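Local coordinates for ankyrin repeat domain-containing protein EMB506, chloroplastic (Arabidopsis thaliana, PDB 6JD6) that takes part in the early differentiation of proplastids during embryo development and is needed for correct cotyledon and leaf margin development, at residues Pro181-Val186 with Trp212-Ile217. Residues are numbered along the deposited sequence; the frame is centred on the assembly and turned at random.
Sequences PIHYAV and WTPLHI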
loop_
_atom_site.group_PDB
_atom_site.type_symbol
_atom_site.label_atom_id
_atom_site.label_comp_id
_atom_site.label_asym_id
_atom_site.label_seq_id
_atom_site.Cartn_x
_atom_site.Cartn_y
_atom_site.Cartn_z
ATOM N N PRO A 181 4.773 11.077 -4.384
ATOM C CA PRO A 181 3.393 10.885 -3.921
ATOM C C PRO A 181 2.330 11.050 -5.020
ATOM O O PRO A 181 1.352 10.301 -5.027
ATOM C CB PRO A 181 3.240 11.974 -2.856
ATOM C CG PRO A 181 4.605 12.066 -2.263
ATOM C CD PRO A 181 5.559 11.878 -3.425
ATOM N N ILE A 182 2.513 11.998 -5.933
ATOM C CA ILE A 182 1.538 12.197 -7.005
ATOM C C ILE A 182 1.452 10.982 -7.951
ATOM O O ILE A 182 0.367 10.650 -8.429
ATOM C CB ILE A 182 1.783 13.520 -7.787
ATOM C CG1 ILE A 182 0.695 13.751 -8.841
ATOM C CG2 ILE A 182 3.149 13.528 -8.437
ATOM C CD1 ILE A 182 -0.679 13.960 -8.268
ATOM N N HIS A 183 2.580 10.315 -8.201
ATOM C CA HIS A 183 2.589 9.086 -9.008
ATOM C C HIS A 183 1.664 8.032 -8.388
ATOM O O HIS A 183 0.812 7.447 -9.060
ATOM C CB HIS A 183 4.001 8.489 -9.085
ATOM C CG HIS A 183 4.903 9.132 -10.096
ATOM N ND1 HIS A 183 6.073 9.773 -9.745
ATOM C CD2 HIS A 183 4.835 9.188 -11.448
ATOM C CE1 HIS A 183 6.673 10.219 -10.834
ATOM N NE2 HIS A 183 5.942 9.880 -11.882
ATOM N N TYR A 184 1.843 7.787 -7.097
ATOM C CA TYR A 184 1.077 6.749 -6.414
ATOM C C TYR A 184 -0.393 7.117 -6.231
ATOM O O TYR A 184 -1.261 6.249 -6.275
ATOM C CB TYR A 184 1.716 6.400 -5.065
ATOM C CG TYR A 184 3.057 5.711 -5.179
ATOM C CD1 TYR A 184 3.174 4.475 -5.797
ATOM C CD2 TYR A 184 4.203 6.284 -4.642
ATOM C CE1 TYR A 184 4.401 3.835 -5.892
ATOM C CE2 TYR A 184 5.430 5.657 -4.734
ATOM C CZ TYR A 184 5.523 4.434 -5.360
ATOM O OH TYR A 184 6.747 3.805 -5.448
ATOM N N ALA A 185 -0.675 8.397 -6.015
ATOM C CA ALA A 185 -2.055 8.850 -5.861
ATOM C C ALA A 185 -2.821 8.615 -7.157
ATOM O O ALA A 185 -3.998 8.250 -7.150
ATOM C CB ALA A 185 -2.098 10.323 -5.472
ATOM N N VAL A 186 -2.138 8.824 -8.273
ATOM C CA VAL A 186 -2.720 8.536 -9.568
ATOM C C VAL A 186 -2.889 7.022 -9.776
ATOM O O VAL A 186 -3.948 6.574 -10.219
ATOM C CB VAL A 186 -1.890 9.161 -10.700
ATOM C CG1 VAL A 186 -2.362 8.649 -12.036
ATOM C CG2 VAL A 186 -1.991 10.687 -10.636
ATOM N N TRP A 212 8.438 7.903 -16.641
ATOM C CA TRP A 212 6.980 7.906 -16.525
ATOM C C TRP A 212 6.499 9.054 -15.643
ATOM O O TRP A 212 7.013 9.254 -14.540
ATOM C CB TRP A 212 6.477 6.570 -15.967
ATOM C CG TRP A 212 6.381 5.487 -16.999
ATOM C CD1 TRP A 212 7.385 5.027 -17.807
ATOM C CD2 TRP A 212 5.216 4.720 -17.328
ATOM N NE1 TRP A 212 6.913 4.026 -18.624
ATOM C CE2 TRP A 212 5.584 3.817 -18.348
ATOM C CE3 TRP A 212 3.895 4.708 -16.859
ATOM C CZ2 TRP A 212 4.681 2.914 -18.911
ATOM C CZ3 TRP A 212 2.999 3.812 -17.415
ATOM C CH2 TRP A 212 3.398 2.923 -18.430
ATOM N N THR A 213 5.517 9.805 -16.139
ATOM C CA THR A 213 4.914 10.901 -15.386
ATOM C C THR A 213 3.542 10.474 -14.850
ATOM O O THR A 213 3.025 9.427 -15.242
ATOM C CB THR A 213 4.746 12.154 -16.274
ATOM O OG1 THR A 213 3.771 11.891 -17.289
ATOM C CG2 THR A 213 6.070 12.549 -16.919
ATOM N N PRO A 214 2.946 11.275 -13.947
ATOM C CA PRO A 214 1.582 10.953 -13.505
ATOM C C PRO A 214 0.570 10.853 -14.655
ATOM O O PRO A 214 -0.351 10.035 -14.573
ATOM C CB PRO A 214 1.231 12.129 -12.587
ATOM C CG PRO A 214 2.542 12.546 -12.026
ATOM C CD PRO A 214 3.537 12.365 -13.144
ATOM N N LEU A 215 0.736 11.661 -15.699
ATOM C CA LEU A 215 -0.148 11.591 -16.861
ATOM C C LEU A 215 -0.092 10.216 -17.531
ATOM O O LEU A 215 -1.124 9.679 -17.930
ATOM C CB LEU A 215 0.185 12.686 -17.882
ATOM C CG LEU A 215 -0.785 12.786 -19.066
ATOM C CD1 LEU A 215 -2.198 13.068 -18.562
ATOM C CD2 LEU A 215 -0.351 13.860 -20.068
ATOM N N HIS A 216 1.113 9.660 -17.652
ATOM C CA HIS A 216 1.300 8.308 -18.187
ATOM C C HIS A 216 0.519 7.272 -17.371
ATOM O O HIS A 216 -0.198 6.438 -17.926
ATOM C CB HIS A 216 2.792 7.923 -18.213
ATOM C CG HIS A 216 3.589 8.633 -19.267
ATOM N ND1 HIS A 216 4.520 9.606 -18.968
ATOM C CD2 HIS A 216 3.601 8.503 -20.614
ATOM C CE1 HIS A 216 5.066 10.049 -20.088
ATOM N NE2 HIS A 216 4.527 9.398 -21.102
ATOM N N ILE A 217 0.666 7.330 -16.052
ATOM C CA ILE A 217 -0.021 6.394 -15.171
ATOM C C ILE A 217 -1.542 6.583 -15.210
ATOM O O ILE A 217 -2.295 5.609 -15.185
ATOM C CB ILE A 217 0.472 6.521 -13.713
ATOM C CG1 ILE A 217 1.995 6.387 -13.649
ATOM C CG2 ILE A 217 -0.193 5.470 -12.827
ATOM C CD1 ILE A 217 2.553 6.583 -12.248
#
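His183 meets Trp212 and Pro214 in a buried contact between the first helices of two successive ankyrin repeats, ANK 3 and ANK 4, one hydrogen bond amid apolar packing. With CG anti to its carbonyl carbon (chi1 -81°), the His183 ring reaches the residues just before helix 214-220, where NE2 donates to Trp212 O at 2.9 Å. The bond is bent, 141° at the hydrogen. ND1 accepts from Ala180 N, so both ring nitrogens are used and the ring's rotation is fixed; an alanine in place of His183 would probably leave Trp212 O and Ala180 N without these mates and open a gap beside Pro214. Pro214 CG covers one ring face, while Ile217 CD1 meets the ring edge at His183 CD2, 3.6 Å away. Proline suits the first turn of a helix, needing no N-H there, and Pro214 CG also lies 3.8 Å from Ile182 CG2. The two methyls of branched Val186 split between Pro214 and Ile217, CG1 lying 3.9 Å from Ile217 CB. Thr213 and His216 form a capping box: Thr213 N donates to His216 ND1, and the return bond is weak. Such histidine-to-backbone links between TPLH-type motifs (here APIH and TPLH) are typical of the ankyrin repeat stack.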